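Local coordinates for NAD-dependent protein deacylase 2 (Archaeoglobus fulgidus, PDB 4TWJ) that removes acetyl and other acyl groups from protein lysines in an NAD-dependent reaction, and so modulates DNA binding by the archaeal chromatin protein Alba, at residues A18-G23 / M188-S193; A24-E29 / P80-I85; A96-N101 / L115-S120; M213-A218 / D228-G233. All coordinates share one frame; numbering follows the deposited sequence.

Strand 18-22 runs through the middle of the parallel sheet of a Rossmann-type domain, and contact 1 pairs it with strand 186-190, closing a loop of 164 residues. Contacts 2 and 3 both nest inside that loop, one after the other. Contact 2 closes first, bringing the NAD-binding loop after strand 18-22 onto helix 80-90. Contact 3 follows, joining strand 94-99 to the outer strand 114-116 and the turn carrying His118. Contact 4 opens only after contact 1 has closed, and pairs strand 212-217 with the opposite outer strand, 229-232. Contacts 1, 3 and 4 thus share one sheet, whereas contact 2 sets a helix against the NAD-binding loop that follows strand 18-22.

Contact 1. Residues A18-G23 / M188-S193; sequences AVVFTG and MVVGSS. With ACT (acetate ion), chain F.
Phe21 O takes the N-H of Val190 at 2.8 Å, nearly along the C=O axis, and is also approached by the CA-H of Val189, a weaker contact with CA 3.3 Å away. It is one rung of a parallel ladder in which Phe21 N also gives a 2.8 Å bond to Met188 O, and Val190 O takes the longer one from Gly23 N. With CG anti to the backbone N (chi1 176°), the Phe21 ring lies beside Val189, its CD2 4.0 Å from Val189 CG2. Farther round, CE2 brings the ring edge to Ser192 OG at 3.9 Å, with the oxygen in the ring plane; that hydroxyl is itself bonded to Gln100 NE2 and Leu194 N. An alanine in place of Phe21 would probably open a gap beside Val189 and leave Ser192 OG without the ring edge that flanks it. On the other face Val20 CG2 meets the bent tip of Met188, at CE. Gly23, Gly191, Ser192 and Ser193 belong to the NAD site at the strand ends, where an acetate ion, probably from the crystallisation liquor, accepts from Ser193 N at 2.8 Å. Strand 94-99 flanks strand 18-22, strand 212-217 flanks strand 186-190, and helices 2-14 and 235-249 cover the face that carries Met188.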
# COMPACT_ATOMS: atom_id res chain seq x y z
N ALA A 18 11.15 11.06 -6.84
CA ALA A 18 10.61 9.72 -7.08
C ALA A 18 9.53 9.36 -6.07
O ALA A 18 9.63 9.69 -4.88
CB ALA A 18 11.73 8.70 -7.05
N VAL A 19 8.48 8.69 -6.55
CA VAL A 19 7.38 8.22 -5.72
C VAL A 19 7.22 6.71 -5.91
O VAL A 19 7.36 6.22 -7.03
CB VAL A 19 6.06 8.94 -6.10
CG1 VAL A 19 4.86 8.32 -5.40
CG2 VAL A 19 6.18 10.42 -5.76
N VAL A 20 6.96 6.00 -4.82
CA VAL A 20 6.69 4.57 -4.87
C VAL A 20 5.24 4.32 -4.46
O VAL A 20 4.74 4.92 -3.52
CB VAL A 20 7.66 3.78 -3.97
CG1 VAL A 20 7.29 2.30 -3.94
CG2 VAL A 20 9.08 3.98 -4.45
N PHE A 21 4.58 3.42 -5.20
CA PHE A 21 3.16 3.11 -5.03
C PHE A 21 3.06 1.60 -4.82
O PHE A 21 3.53 0.83 -5.67
CB PHE A 21 2.40 3.55 -6.28
CG PHE A 21 0.93 3.21 -6.30
CD1 PHE A 21 -0.02 4.17 -6.00
CD2 PHE A 21 0.50 1.94 -6.67
CE1 PHE A 21 -1.37 3.87 -6.05
CE2 PHE A 21 -0.85 1.64 -6.73
CZ PHE A 21 -1.78 2.61 -6.41
N THR A 22 2.49 1.17 -3.70
CA THR A 22 2.46 -0.26 -3.38
C THR A 22 1.07 -0.80 -3.09
O THR A 22 0.19 -0.09 -2.60
CB THR A 22 3.38 -0.60 -2.19
OG1 THR A 22 2.86 -0.01 -0.99
CG2 THR A 22 4.78 -0.08 -2.45
N GLY A 23 0.90 -2.09 -3.38
CA GLY A 23 -0.32 -2.83 -3.07
C GLY A 23 -0.01 -4.15 -2.40
O GLY A 23 1.11 -4.37 -1.92
N MET A 188 7.08 4.53 -9.35
CA MET A 188 7.33 3.09 -9.39
C MET A 188 6.22 2.34 -8.65
O MET A 188 6.06 2.50 -7.44
CB MET A 188 8.69 2.74 -8.79
CG MET A 188 8.99 1.25 -8.76
SD MET A 188 10.72 0.83 -8.48
CE MET A 188 10.99 1.52 -6.86
N VAL A 189 5.47 1.53 -9.40
CA VAL A 189 4.44 0.67 -8.83
C VAL A 189 5.08 -0.65 -8.42
O VAL A 189 5.83 -1.24 -9.21
CB VAL A 189 3.30 0.42 -9.84
CG1 VAL A 189 2.34 -0.66 -9.34
CG2 VAL A 189 2.55 1.72 -10.13
N VAL A 190 4.81 -1.11 -7.20
CA VAL A 190 5.32 -2.40 -6.71
C VAL A 190 4.19 -3.21 -6.06
O VAL A 190 3.61 -2.79 -5.07
CB VAL A 190 6.45 -2.21 -5.67
CG1 VAL A 190 7.05 -3.56 -5.29
CG2 VAL A 190 7.54 -1.28 -6.21
N GLY A 191 3.91 -4.38 -6.63
CA GLY A 191 2.94 -5.29 -6.03
C GLY A 191 1.50 -4.80 -6.06
O GLY A 191 0.78 -4.96 -5.07
N SER A 192 1.08 -4.22 -7.18
CA SER A 192 -0.33 -3.86 -7.38
C SER A 192 -0.78 -4.18 -8.80
O SER A 192 -0.05 -3.92 -9.76
CB SER A 192 -0.57 -2.39 -7.08
OG SER A 192 -1.93 -2.05 -7.30
N SER A 193 -1.99 -4.71 -8.92
CA SER A 193 -2.58 -5.00 -10.24
C SER A 193 -3.34 -3.79 -10.81
O SER A 193 -3.82 -3.84 -11.94
CB SER A 193 -3.50 -6.23 -10.17
OG SER A 193 -4.38 -6.16 -9.07
C ACT F . -3.25 -5.81 -5.65
O ACT F . -3.67 -5.49 -6.77
OXT ACT F . -3.29 -5.02 -4.68
CH3 ACT F . -2.68 -7.19 -5.45

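Contact 2. Residues A24-E29 / P80-I85. With ACT (acetate ion), chain F.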
# COMPACT_ATOMS: atom_id res chain seq x y z
N ALA A 24 -1.00 -5.05 -2.40
CA ALA A 24 -0.94 -6.28 -1.60
C ALA A 24 0.18 -7.24 -1.99
O ALA A 24 0.58 -8.08 -1.17
CB ALA A 24 -2.28 -7.00 -1.66
N GLY A 25 0.69 -7.14 -3.22
CA GLY A 25 1.77 -8.00 -3.69
C GLY A 25 3.04 -7.95 -2.86
O GLY A 25 3.79 -8.92 -2.81
N ILE A 26 3.27 -6.82 -2.20
CA ILE A 26 4.44 -6.63 -1.34
C ILE A 26 4.20 -7.12 0.11
O ILE A 26 5.15 -7.34 0.86
CB ILE A 26 4.87 -5.14 -1.35
CG1 ILE A 26 6.36 -4.99 -1.03
CG2 ILE A 26 4.02 -4.31 -0.40
CD1 ILE A 26 6.84 -3.55 -1.09
N SER A 27 2.93 -7.29 0.48
CA SER A 27 2.55 -7.69 1.84
C SER A 27 2.24 -9.19 1.97
O SER A 27 2.32 -9.74 3.07
CB SER A 27 1.32 -6.90 2.29
OG SER A 27 1.62 -5.52 2.42
N ALA A 28 1.88 -9.83 0.86
CA ALA A 28 1.44 -11.23 0.88
C ALA A 28 2.59 -12.19 0.59
O ALA A 28 3.41 -11.94 -0.30
CB ALA A 28 0.31 -11.44 -0.11
N GLU A 29 2.64 -13.28 1.36
CA GLU A 29 3.57 -14.40 1.13
C GLU A 29 3.77 -15.20 2.42
O GLU A 29 3.73 -14.64 3.52
CB GLU A 29 4.93 -13.91 0.62
N PRO A 80 12.50 -7.67 2.50
CA PRO A 80 13.52 -6.87 1.82
C PRO A 80 13.00 -5.79 0.87
O PRO A 80 13.70 -4.80 0.64
CB PRO A 80 14.33 -7.92 1.06
CG PRO A 80 14.21 -9.14 1.90
CD PRO A 80 12.79 -9.12 2.38
N ALA A 81 11.80 -5.96 0.32
CA ALA A 81 11.21 -4.92 -0.53
C ALA A 81 10.88 -3.66 0.29
O ALA A 81 11.14 -2.54 -0.15
CB ALA A 81 9.96 -5.43 -1.23
N HIS A 82 10.34 -3.85 1.49
CA HIS A 82 10.05 -2.73 2.39
C HIS A 82 11.33 -2.03 2.81
O HIS A 82 11.39 -0.80 2.85
CB HIS A 82 9.29 -3.19 3.63
CG HIS A 82 7.93 -3.74 3.35
ND1 HIS A 82 7.66 -5.10 3.34
CD2 HIS A 82 6.75 -3.13 3.07
CE1 HIS A 82 6.38 -5.29 3.07
NE2 HIS A 82 5.81 -4.11 2.91
N TYR A 83 12.36 -2.80 3.13
CA TYR A 83 13.63 -2.21 3.55
C TYR A 83 14.32 -1.47 2.40
O TYR A 83 14.92 -0.42 2.62
CB TYR A 83 14.56 -3.27 4.15
CG TYR A 83 14.10 -3.72 5.52
CD1 TYR A 83 14.08 -2.84 6.59
CD2 TYR A 83 13.68 -5.03 5.73
CE1 TYR A 83 13.65 -3.24 7.84
CE2 TYR A 83 13.26 -5.45 6.98
CZ TYR A 83 13.25 -4.55 8.03
OH TYR A 83 12.83 -4.95 9.28
N ALA A 84 14.21 -2.00 1.19
CA ALA A 84 14.77 -1.34 0.01
C ALA A 84 14.10 0.02 -0.23
O ALA A 84 14.78 1.01 -0.49
CB ALA A 84 14.63 -2.22 -1.22
N ILE A 85 12.78 0.05 -0.12
CA ILE A 85 12.03 1.29 -0.30
C ILE A 85 12.37 2.30 0.81
O ILE A 85 12.50 3.49 0.54
CB ILE A 85 10.51 1.01 -0.38
CG1 ILE A 85 10.20 0.25 -1.68
CG2 ILE A 85 9.70 2.30 -0.32
CD1 ILE A 85 8.84 -0.41 -1.70
C ACT F . -3.25 -5.81 -5.65
O ACT F . -3.67 -5.49 -6.77
OXT ACT F . -3.29 -5.02 -4.68
CH3 ACT F . -2.68 -7.19 -5.45
O HOH W 1 3.27 -3.40 2.53
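In the NAD-binding loop that leaves strand 18-22 of the Rossmann-type sheet, Ile26 turns its side chain onto Ala81, His82 and Ile85 of helix 80-90. The loop is coiled tightly here, Ala24 O taking both Ser27 N and Ala28 N. With Ile26 CG1 anti to its backbone N (chi1 -155°), that methylene sits 3.6 Å from Ala81 CB and also over one face of the His82 imidazole, offset toward the rim, in a CH-pi contact 21° off the ring normal. Farther out, Ile26 CD1 meets Ile85 CD1 tip to tip at 3.8 Å. The ring's CE1 comes within 3.3 Å of Ile26 O, a carbonyl that is hydrogen-bonded to Asn79 ND2. At the ring edge a water lies in plane, 2.7 Å from His82 NE2, and donates to Ser27 OG, also at 2.7 Å; Asp103 OD1 is a further partner of that hydroxyl. His82 ND1 is bonded to Asn79 N, so both ring nitrogens have partners, which is likely to hold the imidazole's rotation. An alanine at His82 would probably cost the water its bond to the ring, leave Asn79 N without its ring acceptor and open a gap beside Ile26. The chemistry is mixed: a greasy seam along Ile26 holds loop to helix, while the imidazole carries a buried polar link, through one water, to the NAD-binding loop.

Contact 3. Residues A96-N101 / L115-S120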
# COMPACT_ATOMS: atom_id res chain seq x y z
N ALA A 96 8.11 9.97 -1.32
CA ALA A 96 6.85 9.52 -0.75
C ALA A 96 6.57 8.08 -1.13
O ALA A 96 6.92 7.64 -2.22
CB ALA A 96 5.70 10.40 -1.23
N VAL A 97 5.94 7.36 -0.21
CA VAL A 97 5.41 6.03 -0.49
C VAL A 97 3.90 6.15 -0.39
O VAL A 97 3.37 6.55 0.65
CB VAL A 97 5.92 4.98 0.51
CG1 VAL A 97 5.29 3.62 0.22
CG2 VAL A 97 7.43 4.90 0.47
N ILE A 98 3.22 5.84 -1.48
CA ILE A 98 1.77 5.79 -1.50
C ILE A 98 1.39 4.32 -1.42
O ILE A 98 1.82 3.53 -2.25
CB ILE A 98 1.20 6.39 -2.81
CG1 ILE A 98 1.62 7.86 -2.94
CG2 ILE A 98 -0.31 6.27 -2.84
CD1 ILE A 98 1.42 8.43 -4.33
N THR A 99 0.59 3.94 -0.43
CA THR A 99 0.25 2.53 -0.28
C THR A 99 -1.25 2.28 -0.15
O THR A 99 -1.98 3.07 0.44
CB THR A 99 1.00 1.86 0.89
OG1 THR A 99 0.79 0.44 0.84
CG2 THR A 99 0.53 2.39 2.24
N GLN A 100 -1.67 1.16 -0.72
CA GLN A 100 -3.03 0.67 -0.59
C GLN A 100 -3.16 -0.25 0.63
O GLN A 100 -4.26 -0.66 0.97
CB GLN A 100 -3.42 -0.12 -1.84
CG GLN A 100 -3.37 0.69 -3.13
CD GLN A 100 -3.75 -0.11 -4.35
OE1 GLN A 100 -4.92 -0.41 -4.57
NE2 GLN A 100 -2.76 -0.47 -5.16
N ASN A 101 -2.02 -0.56 1.26
CA ASN A 101 -1.96 -1.56 2.32
C ASN A 101 -2.25 -0.97 3.70
O ASN A 101 -1.98 0.20 3.95
CB ASN A 101 -0.59 -2.23 2.33
CG ASN A 101 -0.23 -2.83 0.98
OD1 ASN A 101 -1.10 -3.24 0.22
ND2 ASN A 101 1.07 -2.86 0.68
N LEU A 115 1.89 7.56 2.69
CA LEU A 115 0.50 7.97 2.50
C LEU A 115 -0.39 6.73 2.43
O LEU A 115 -0.38 5.99 1.44
CB LEU A 115 0.36 8.82 1.23
CG LEU A 115 1.14 10.14 1.26
CD1 LEU A 115 1.14 10.81 -0.11
CD2 LEU A 115 0.57 11.08 2.32
N GLU A 116 -1.16 6.51 3.49
CA GLU A 116 -2.02 5.33 3.62
C GLU A 116 -3.39 5.61 3.02
O GLU A 116 -4.30 6.11 3.69
CB GLU A 116 -2.13 4.91 5.09
CG GLU A 116 -0.82 4.39 5.66
CD GLU A 116 -0.91 4.03 7.13
OE1 GLU A 116 -0.47 2.92 7.49
OE2 GLU A 116 -1.42 4.86 7.92
N LEU A 117 -3.52 5.29 1.73
CA LEU A 117 -4.75 5.55 0.99
C LEU A 117 -5.97 4.90 1.61
O LEU A 117 -7.07 5.44 1.55
CB LEU A 117 -4.62 5.06 -0.45
CG LEU A 117 -3.58 5.76 -1.32
CD1 LEU A 117 -3.55 5.08 -2.69
CD2 LEU A 117 -3.87 7.25 -1.46
N HIS A 118 -5.78 3.72 2.19
CA HIS A 118 -6.89 2.95 2.74
C HIS A 118 -6.84 2.84 4.25
O HIS A 118 -7.47 1.95 4.84
CB HIS A 118 -6.92 1.57 2.09
CG HIS A 118 -7.10 1.62 0.61
ND1 HIS A 118 -6.50 0.72 -0.25
CD2 HIS A 118 -7.80 2.48 -0.17
CE1 HIS A 118 -6.84 1.01 -1.49
NE2 HIS A 118 -7.63 2.07 -1.47
N GLY A 119 -6.13 3.77 4.89
CA GLY A 119 -5.99 3.79 6.34
C GLY A 119 -5.17 2.63 6.86
O GLY A 119 -4.28 2.12 6.17
N SER A 120 -5.45 2.22 8.10
CA SER A 120 -4.71 1.12 8.73
C SER A 120 -5.48 0.58 9.92
O SER A 120 -6.47 1.16 10.35
CB SER A 120 -3.34 1.60 9.20
OG SER A 120 -3.46 2.37 10.39
O HOH W 2 -3.68 2.39 3.42
O HOH W 3 -0.17 0.58 6.00
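His118, predicted to be the proton acceptor of this sirtuin, leans on Gln100 just past the end of a beta-alpha-beta unit in which strands 94-99 and 114-116 pair in parallel. Its CB lies 3.6 Å from Gln100 O, and CG, placed beside the backbone N and anti to the carbonyl carbon (chi1 -61°), is nearly as close to that oxygen. ND1 then gives its N-H to Gln100 O at 2.9 Å, approaching in the carbonyl plane on a lone pair although the oxygen is 18° out of the ring plane. Beyond it CE1 packs 3.6 Å from Gln100 CB, the two side chains lying side by side. Leu117 CB sits over one ring face, offset toward the rim, and a modified side chain of the bound peptide also packs on the imidazole. The bond to Gln100 is therefore likely to steady the rotation of a ring that lies by the bound acyl peptide, while Gln100 NE2, bound to Ser192 OG, belongs to the NAD pocket.

Behind the turn the strands pair through Thr99 N to Leu115 O, and the last bond, Leu117 N to Thr99 O at 3.0 Å, comes from the first residue beyond strand 114-116. Leu117 CD1 presses tightly on Ile98 CG2, at 3.5 Å. On the side of Glu116 one water donates to both Asn101 O and Glu116 OE1, each 2.8 Å away.

Contact 4. Residues M213-A218 / D228-G233; sequences MIIVNA and DVKIIG
Met213 N donates to Asp228 OD1 at 2.8 Å, using the carboxylate's anti lone pair, and Met213 O returns the grip by accepting from both Asp228 N and Val229 N. Asp228 thus closes a small ring of bonds at the start of the pairing; its CG lies beside its own backbone N (chi1 -60°), and OD1 then reaches across. From there the ladder continues evenly: Ile215 N to Val229 O, Ile231 N to Ile215 O at 2.9 Å, Asn217 N to Ile231 O. The last rung differs, for Gly233 N sits 36° out of the carbonyl plane of Asn217 O at 2.9 Å.

On one face Val216 CG2 touches Ile231 CD1 at 4.0 Å, and Ile214 lies alongside Val229, both pointing the same way. On the other, Ile215 CG2 rests 3.9 Å from Lys230 CG, and Ile232 CG2 reaches Ala218 O at 3.5 Å.

This is the far edge of the parallel Rossmann-type sheet, strand 229-232 being an outermost strand and 212-217 its inner neighbour. Asn217 and Ala218, at the strand's C-terminal end, are NAD-binding residues, and Asn217 ND2 is hydrogen-bonded to Ser192 O, in the loop that follows strand 186-190.

Outside this layer, helices 2-14 and 235-249 cover the face of Ile214, Val216, Val229 and Ile231: Ile11 meets Ile214 and Val229, while Val238 touches Val216 and Ile231. Across the sheet, Phe227 backs Met213 and Ile215, and Asp224 touches both Ile215 and Lys230.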
# COMPACT_ATOMS: atom_id res chain seq x y z
N MET A 213 7.78 5.89 -15.76
CA MET A 213 6.91 4.92 -15.10
C MET A 213 7.57 3.54 -15.02
O MET A 213 7.96 2.98 -16.04
CB MET A 213 5.59 4.80 -15.87
CG MET A 213 4.84 6.11 -16.05
SD MET A 213 4.31 6.91 -14.52
CE MET A 213 3.27 5.63 -13.82
N ILE A 214 7.68 3.02 -13.80
CA ILE A 214 8.28 1.71 -13.53
C ILE A 214 7.24 0.82 -12.84
O ILE A 214 6.53 1.28 -11.95
CB ILE A 214 9.52 1.83 -12.62
CG1 ILE A 214 10.57 2.75 -13.23
CG2 ILE A 214 10.12 0.45 -12.33
CD1 ILE A 214 11.56 3.30 -12.23
N ILE A 215 7.15 -0.45 -13.24
CA ILE A 215 6.29 -1.40 -12.54
C ILE A 215 7.06 -2.67 -12.21
O ILE A 215 7.81 -3.19 -13.04
CB ILE A 215 4.98 -1.69 -13.33
CG1 ILE A 215 4.02 -2.55 -12.51
CG2 ILE A 215 5.26 -2.33 -14.69
CD1 ILE A 215 2.59 -2.45 -12.99
N VAL A 216 6.88 -3.15 -10.98
CA VAL A 216 7.48 -4.39 -10.50
C VAL A 216 6.36 -5.25 -9.92
O VAL A 216 5.71 -4.87 -8.95
CB VAL A 216 8.53 -4.12 -9.40
CG1 VAL A 216 9.12 -5.42 -8.89
CG2 VAL A 216 9.62 -3.19 -9.92
N ASN A 217 6.13 -6.41 -10.54
CA ASN A 217 5.05 -7.31 -10.14
C ASN A 217 5.43 -8.75 -10.42
O ASN A 217 6.26 -9.02 -11.29
CB ASN A 217 3.78 -7.00 -10.93
CG ASN A 217 2.87 -6.00 -10.23
OD1 ASN A 217 2.73 -6.01 -9.01
ND2 ASN A 217 2.20 -5.16 -11.02
N ALA A 218 4.80 -9.67 -9.70
CA ALA A 218 4.97 -11.10 -9.97
C ALA A 218 4.32 -11.51 -11.30
O ALA A 218 4.77 -12.45 -11.95
CB ALA A 218 4.38 -11.92 -8.83
N ASP A 228 7.19 2.53 -18.70
CA ASP A 228 8.43 2.65 -19.45
C ASP A 228 9.37 1.49 -19.16
O ASP A 228 10.14 1.06 -20.04
CB ASP A 228 9.11 3.98 -19.12
CG ASP A 228 8.24 5.16 -19.47
OD1 ASP A 228 7.80 5.88 -18.55
OD2 ASP A 228 7.96 5.36 -20.68
N VAL A 229 9.30 0.98 -17.94
CA VAL A 229 10.07 -0.18 -17.50
C VAL A 229 9.13 -1.17 -16.83
O VAL A 229 8.40 -0.81 -15.90
CB VAL A 229 11.18 0.24 -16.51
CG1 VAL A 229 11.89 -0.98 -15.94
CG2 VAL A 229 12.15 1.20 -17.17
N LYS A 230 9.16 -2.42 -17.29
CA LYS A 230 8.34 -3.48 -16.72
C LYS A 230 9.24 -4.61 -16.23
O LYS A 230 10.02 -5.16 -17.00
CB LYS A 230 7.36 -4.03 -17.76
CG LYS A 230 6.46 -2.98 -18.39
CD LYS A 230 5.43 -3.62 -19.31
CE LYS A 230 6.03 -4.11 -20.61
NZ LYS A 230 6.47 -3.00 -21.49
N ILE A 231 9.12 -4.94 -14.95
CA ILE A 231 9.89 -6.02 -14.34
C ILE A 231 8.93 -7.07 -13.79
O ILE A 231 8.07 -6.75 -12.96
CB ILE A 231 10.81 -5.51 -13.21
CG1 ILE A 231 11.82 -4.50 -13.76
CG2 ILE A 231 11.53 -6.67 -12.53
CD1 ILE A 231 12.51 -3.67 -12.70
N ILE A 232 9.08 -8.31 -14.25
CA ILE A 232 8.34 -9.44 -13.71
C ILE A 232 9.25 -10.18 -12.74
O ILE A 232 10.30 -10.69 -13.15
CB ILE A 232 7.85 -10.40 -14.82
CG1 ILE A 232 6.79 -9.72 -15.70
CG2 ILE A 232 7.31 -11.69 -14.21
CD1 ILE A 232 5.43 -9.54 -15.04
N GLY A 233 8.86 -10.23 -11.48
CA GLY A 233 9.63 -10.93 -10.46
C GLY A 233 9.09 -10.71 -9.07
O GLY A 233 8.06 -10.05 -8.89